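Local coordinates for protein subtilisin-like serine protease (Fervidobacterium pennivorans, PDB 1R6V) that degrades keratin into peptides as a calcium-binding, subtilisin-like serine protease, letting the bacterium grow on native feathers, at residues 30-44 with 63-77. The protein carries 1 engineered substitution. Residues are numbered along the deposited sequence; the frame is centred on the assembly and turned at random.
Sequences TEGKILVGYNDRSEV and KVVSIKLNGMTVKQA
Ile-34 and Ile-67 form a hydrogen-bonded antiparallel pair, joined by Ile-34 N to Ile-67 O (3.0 Å) and Ile-67 N to Ile-34 O (2.8 Å). Val-36 and Val-65 repeat this pattern. Tyr-38 N to Lys-63 O and Leu-69 N to Gly-32 O extend the ladder at its two ends.

On the face of Ile-34, Val-36, Val-65 and Ile-67, the side chains are apolar. With chi1 at 54°, Ile-34 CG1 lies between the backbone N and the carbonyl carbon, which sets it beside Ile-67 CB (3.8 Å) and leaves Ile-34 CG2 to meet Val-74 and Ala-77 of helix 74-81. Val-44 CG1 of helix 41-51 packs on Val-65 and Ile-67 CD1. The other face, with Lys-33, Leu-35 and Ser-66, meets helix 246-258 of the catalytic domain, where Lys-33 forms a salt bridge with Asp-247.

The Tyr-38 ring is sandwiched. Lys-63 CB makes a CH-pi contact over one face, 3.8 Å from the ring centroid, and Arg-41 CD lies off-centre over the opposite face. The lysine chain then runs on, so that Lys-63 NZ reaches a lone pair of Asn-39 O (2.9 Å).

At the other end, Glu-31 OE2 accepts two backbone N-H groups. Val-74 N comes from the syn side, at a modelled distance so short that its exact length is doubtful, and Gly-32 N from the anti side. This ties the loop to the first turn of helix 74-81, where Thr-73 and Gln-76 form a capping box.

Strands 33-38 and 64-68 are the central pair of a four-stranded antiparallel sheet with helices packed on one face, an alpha+beta, ferredoxin-like sandwich, as in the propeptides of other subtilases.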
loop_
_atom_site.group_PDB
_atom_site.type_symbol
_atom_site.label_atom_id
_atom_site.label_comp_id
_atom_site.label_asym_id
_atom_site.label_seq_id
_atom_site.Cartn_x
_atom_site.Cartn_y
_atom_site.Cartn_z
ATOM N N THR A 30 7.041 12.483 -2.641
ATOM C CA THR A 30 6.926 13.715 -3.404
ATOM C C THR A 30 6.715 14.879 -2.453
ATOM O O THR A 30 5.860 14.829 -1.582
ATOM C CB THR A 30 5.747 13.637 -4.376
ATOM O OG1 THR A 30 5.964 12.542 -5.275
ATOM C CG2 THR A 30 5.611 14.939 -5.173
ATOM N N GLU A 31 7.500 15.933 -2.628
ATOM C CA GLU A 31 7.386 17.092 -1.758
ATOM C C GLU A 31 6.223 18.013 -2.140
ATOM O O GLU A 31 5.706 17.953 -3.264
ATOM C CB GLU A 31 8.704 17.877 -1.801
ATOM C CG GLU A 31 8.801 18.992 -0.779
ATOM C CD GLU A 31 8.717 18.478 0.646
ATOM O OE1 GLU A 31 9.746 18.021 1.199
ATOM O OE2 GLU A 31 7.611 18.527 1.208
ATOM N N GLY A 32 5.804 18.833 -1.176
ATOM C CA GLY A 32 4.760 19.820 -1.392
ATOM C C GLY A 32 3.301 19.432 -1.491
ATOM O O GLY A 32 2.493 20.241 -1.939
ATOM N N LYS A 33 2.952 18.221 -1.072
ATOM C CA LYS A 33 1.566 17.781 -1.146
ATOM C C LYS A 33 1.272 16.748 -0.069
ATOM O O LYS A 33 2.143 15.951 0.278
ATOM C CB LYS A 33 1.293 17.151 -2.518
ATOM C CG LYS A 33 -0.075 16.488 -2.631
ATOM C CD LYS A 33 -0.212 15.672 -3.916
ATOM C CE LYS A 33 -0.434 16.557 -5.127
ATOM N NZ LYS A 33 -0.784 15.709 -6.312
ATOM N N ILE A 34 0.055 16.785 0.463
ATOM C CA ILE A 34 -0.370 15.789 1.445
ATOM C C ILE A 34 -1.704 15.179 1.044
ATOM O O ILE A 34 -2.532 15.830 0.405
ATOM C CB ILE A 34 -0.518 16.364 2.883
ATOM C CG1 ILE A 34 -1.450 17.583 2.901
ATOM C CG2 ILE A 34 0.853 16.697 3.440
ATOM C CD1 ILE A 34 -1.720 18.107 4.361
ATOM N N LEU A 35 -1.886 13.903 1.382
ATOM C CA LEU A 35 -3.132 13.203 1.082
ATOM C C LEU A 35 -3.812 13.033 2.420
ATOM O O LEU A 35 -3.204 12.527 3.358
ATOM C CB LEU A 35 -2.867 11.820 0.461
ATOM C CG LEU A 35 -1.908 11.733 -0.735
ATOM C CD1 LEU A 35 -2.204 10.463 -1.504
ATOM C CD2 LEU A 35 -2.002 12.934 -1.623
ATOM N N VAL A 36 -5.063 13.469 2.513
ATOM C CA VAL A 36 -5.797 13.386 3.765
ATOM C C VAL A 36 -6.982 12.440 3.681
ATOM O O VAL A 36 -7.897 12.653 2.889
ATOM C CB VAL A 36 -6.308 14.794 4.204
ATOM C CG1 VAL A 36 -7.057 14.698 5.536
ATOM C CG2 VAL A 36 -5.103 15.765 4.336
ATOM N N GLY A 37 -6.930 11.379 4.484
ATOM C CA GLY A 37 -8.012 10.418 4.555
ATOM C C GLY A 37 -8.856 10.936 5.694
ATOM O O GLY A 37 -8.355 11.132 6.802
ATOM N N TYR A 38 -10.137 11.157 5.442
ATOM C CA TYR A 38 -11.000 11.717 6.463
ATOM C C TYR A 38 -12.228 10.869 6.697
ATOM O O TYR A 38 -12.511 9.927 5.957
ATOM C CB TYR A 38 -11.460 13.109 6.000
ATOM C CG TYR A 38 -12.272 13.091 4.708
ATOM C CD1 TYR A 38 -13.651 12.879 4.727
ATOM C CD2 TYR A 38 -11.664 13.282 3.463
ATOM C CE1 TYR A 38 -14.407 12.860 3.543
ATOM C CE2 TYR A 38 -12.419 13.262 2.262
ATOM C CZ TYR A 38 -13.793 13.049 2.316
ATOM O OH TYR A 38 -14.548 13.026 1.152
ATOM N N ASN A 39 -12.945 11.207 7.758
ATOM C CA ASN A 39 -14.218 10.576 8.016
ATOM C C ASN A 39 -15.172 11.749 7.818
ATOM O O ASN A 39 -16.134 11.642 7.076
ATOM C CB ASN A 39 -14.308 10.021 9.433
ATOM C CG ASN A 39 -13.597 8.687 9.575
ATOM O OD1 ASN A 39 -13.672 7.832 8.686
ATOM N ND2 ASN A 39 -12.914 8.499 10.693
ATOM N N ASP A 40 -14.848 12.887 8.433
ATOM C CA ASP A 40 -15.660 14.105 8.346
ATOM C C ASP A 40 -15.005 15.115 7.399
ATOM O O ASP A 40 -14.026 15.767 7.750
ATOM C CB ASP A 40 -15.809 14.692 9.757
ATOM C CG ASP A 40 -16.527 16.031 9.785
ATOM O OD1 ASP A 40 -16.913 16.560 8.724
ATOM O OD2 ASP A 40 -16.697 16.557 10.904
ATOM N N ARG A 41 -15.544 15.233 6.190
ATOM C CA ARG A 41 -14.985 16.147 5.190
ATOM C C ARG A 41 -14.793 17.578 5.710
ATOM O O ARG A 41 -13.871 18.271 5.293
ATOM C CB ARG A 41 -15.874 16.156 3.931
ATOM C CG ARG A 41 -15.473 17.171 2.838
ATOM C CD ARG A 41 -14.032 16.951 2.329
ATOM N NE ARG A 41 -13.611 17.943 1.327
ATOM C CZ ARG A 41 -13.130 19.153 1.605
ATOM N NH1 ARG A 41 -12.998 19.556 2.864
ATOM N NH2 ARG A 41 -12.767 19.967 0.622
ATOM N N SER A 42 -15.651 18.025 6.622
ATOM C CA SER A 42 -15.514 19.387 7.131
ATOM C C SER A 42 -14.213 19.594 7.921
ATOM O O SER A 42 -13.634 20.689 7.916
ATOM C CB SER A 42 -16.725 19.767 7.995
ATOM O OG SER A 42 -16.730 19.067 9.225
ATOM N N GLU A 43 -13.738 18.541 8.577
ATOM C CA GLU A 43 -12.513 18.647 9.357
ATOM C C GLU A 43 -11.307 18.892 8.472
ATOM O O GLU A 43 -10.303 19.446 8.919
ATOM C CB GLU A 43 -12.274 17.380 10.187
ATOM C CG GLU A 43 -13.107 17.292 11.453
ATOM C CD GLU A 43 -12.722 18.347 12.488
ATOM O OE1 GLU A 43 -11.631 18.248 13.102
ATOM O OE2 GLU A 43 -13.515 19.287 12.689
ATOM N N VAL A 44 -11.389 18.453 7.222
ATOM C CA VAL A 44 -10.281 18.648 6.298
ATOM C C VAL A 44 -10.052 20.146 6.122
ATOM O O VAL A 44 -8.922 20.592 5.932
ATOM C CB VAL A 44 -10.575 17.994 4.921
ATOM C CG1 VAL A 44 -9.420 18.234 3.962
ATOM C CG2 VAL A 44 -10.789 16.485 5.103
ATOM N N LYS A 63 -13.006 8.687 0.594
ATOM C CA LYS A 63 -12.817 9.771 1.560
ATOM C C LYS A 63 -11.388 10.305 1.652
ATOM O O LYS A 63 -10.771 10.306 2.725
ATOM C CB LYS A 63 -13.294 9.317 2.943
ATOM C CG LYS A 63 -14.809 9.140 3.060
ATOM C CD LYS A 63 -15.147 8.537 4.419
ATOM C CE LYS A 63 -16.627 8.643 4.756
ATOM N NZ LYS A 63 -17.060 10.071 4.854
ATOM N N VAL A 64 -10.888 10.790 0.520
ATOM C CA VAL A 64 -9.548 11.346 0.432
ATOM C C VAL A 64 -9.584 12.688 -0.252
ATOM O O VAL A 64 -10.360 12.901 -1.178
ATOM C CB VAL A 64 -8.593 10.431 -0.384
ATOM C CG1 VAL A 64 -7.310 11.189 -0.741
ATOM C CG2 VAL A 64 -8.241 9.196 0.427
ATOM N N VAL A 65 -8.771 13.607 0.250
ATOM C CA VAL A 65 -8.626 14.925 -0.347
ATOM C C VAL A 65 -7.116 15.112 -0.453
ATOM O O VAL A 65 -6.401 14.843 0.515
ATOM C CB VAL A 65 -9.146 16.064 0.561
ATOM C CG1 VAL A 65 -8.787 17.413 -0.061
ATOM C CG2 VAL A 65 -10.653 15.965 0.750
ATOM N N SER A 66 -6.622 15.549 -1.607
ATOM C CA SER A 66 -5.192 15.796 -1.763
ATOM C C SER A 66 -5.043 17.315 -1.660
ATOM O O SER A 66 -5.811 18.058 -2.270
ATOM C CB SER A 66 -4.695 15.293 -3.125
ATOM O OG SER A 66 -5.307 16.012 -4.175
ATOM N N ILE A 67 -4.065 17.761 -0.876
ATOM C CA ILE A 67 -3.834 19.189 -0.644
ATOM C C ILE A 67 -2.446 19.637 -1.062
ATOM O O ILE A 67 -1.447 19.103 -0.590
ATOM C CB ILE A 67 -3.997 19.524 0.856
ATOM C CG1 ILE A 67 -5.379 19.083 1.338
ATOM C CG2 ILE A 67 -3.748 21.030 1.098
ATOM C CD1 ILE A 67 -5.592 19.250 2.838
ATOM N N LYS A 68 -2.380 20.622 -1.950
ATOM C CA LYS A 68 -1.098 21.162 -2.387
ATOM C C LYS A 68 -0.685 22.158 -1.290
ATOM O O LYS A 68 -1.504 22.952 -0.832
ATOM C CB LYS A 68 -1.269 21.877 -3.722
ATOM C CG LYS A 68 -0.013 21.932 -4.534
ATOM C CD LYS A 68 -0.211 22.755 -5.783
ATOM C CE LYS A 68 0.941 22.518 -6.728
ATOM N NZ LYS A 68 2.238 22.536 -5.997
ATOM N N LEU A 69 0.584 22.118 -0.889
ATOM C CA LEU A 69 1.088 22.962 0.200
ATOM C C LEU A 69 1.506 24.415 -0.061
ATOM O O LEU A 69 1.684 25.189 0.883
ATOM C CB LEU A 69 2.250 22.243 0.888
ATOM C CG LEU A 69 1.893 20.860 1.441
ATOM C CD1 LEU A 69 3.117 20.228 2.087
ATOM C CD2 LEU A 69 0.767 20.994 2.452
ATOM N N ASN A 70 1.699 24.788 -1.313
ATOM C CA ASN A 70 2.086 26.168 -1.622
ATOM C C ASN A 70 3.201 26.752 -0.740
ATOM O O ASN A 70 2.921 27.481 0.213
ATOM C CB ASN A 70 0.876 27.107 -1.524
ATOM C CG ASN A 70 -0.350 26.583 -2.255
ATOM O OD1 ASN A 70 -0.249 25.863 -3.257
ATOM N ND2 ASN A 70 -1.527 26.959 -1.755
ATOM N N GLY A 71 4.454 26.444 -1.062
ATOM C CA GLY A 71 5.578 26.984 -0.314
ATOM C C GLY A 71 5.761 26.470 1.103
ATOM O O GLY A 71 5.994 27.246 2.032
ATOM N N MET A 72 5.656 25.158 1.270
ATOM C CA MET A 72 5.811 24.523 2.576
ATOM C C MET A 72 6.147 23.066 2.272
ATOM O O MET A 72 5.731 22.540 1.237
ATOM C CB MET A 72 4.493 24.625 3.351
ATOM C CG MET A 72 4.597 24.456 4.859
ATOM S SD MET A 72 2.983 24.602 5.742
ATOM C CE MET A 72 2.699 26.360 5.705
ATOM N N THR A 73 6.922 22.428 3.144
ATOM C CA THR A 73 7.286 21.029 2.930
ATOM C C THR A 73 6.286 20.149 3.666
ATOM O O THR A 73 5.529 20.622 4.508
ATOM C CB THR A 73 8.686 20.696 3.489
ATOM O OG1 THR A 73 8.663 20.816 4.916
ATOM C CG2 THR A 73 9.739 21.651 2.933
ATOM N N VAL A 74 6.298 18.859 3.353
ATOM C CA VAL A 74 5.395 17.937 4.019
ATOM C C VAL A 74 5.681 17.979 5.516
ATOM O O VAL A 74 4.757 18.034 6.330
ATOM C CB VAL A 74 5.594 16.500 3.496
ATOM C CG1 VAL A 74 4.747 15.526 4.309
ATOM C CG2 VAL A 74 5.230 16.431 2.007
ATOM N N LYS A 75 6.959 17.970 5.882
ATOM C CA LYS A 75 7.335 17.985 7.292
ATOM C C LYS A 75 6.764 19.216 7.986
ATOM O O LYS A 75 6.230 19.134 9.092
ATOM C CB LYS A 75 8.861 17.949 7.434
ATOM C CG LYS A 75 9.346 17.641 8.843
ATOM C CD LYS A 75 10.869 17.586 8.862
ATOM C CE LYS A 75 11.412 17.487 10.274
ATOM N NZ LYS A 75 10.932 16.254 10.958
ATOM N N GLN A 76 6.857 20.364 7.328
ATOM C CA GLN A 76 6.315 21.584 7.905
ATOM C C GLN A 76 4.791 21.498 8.022
ATOM O O GLN A 76 4.199 22.019 8.974
ATOM C CB GLN A 76 6.714 22.787 7.046
ATOM C CG GLN A 76 8.207 23.049 7.024
ATOM C CD GLN A 76 8.567 24.214 6.128
ATOM O OE1 GLN A 76 7.993 24.381 5.055
ATOM N NE2 GLN A 76 9.532 25.020 6.559
ATOM N N ALA A 77 4.143 20.850 7.052
ATOM C CA ALA A 77 2.687 20.698 7.109
ATOM C C ALA A 77 2.334 19.817 8.309
ATOM O O ALA A 77 1.354 20.062 9.018
ATOM C CB ALA A 77 2.151 20.061 5.800
HETATM O O HOH W 1 9.286 17.253 3.943
HETATM O O HOH W 2 3.319 22.615 -3.172
HETATM O O HOH W 3 -13.498 14.124 -0.942
#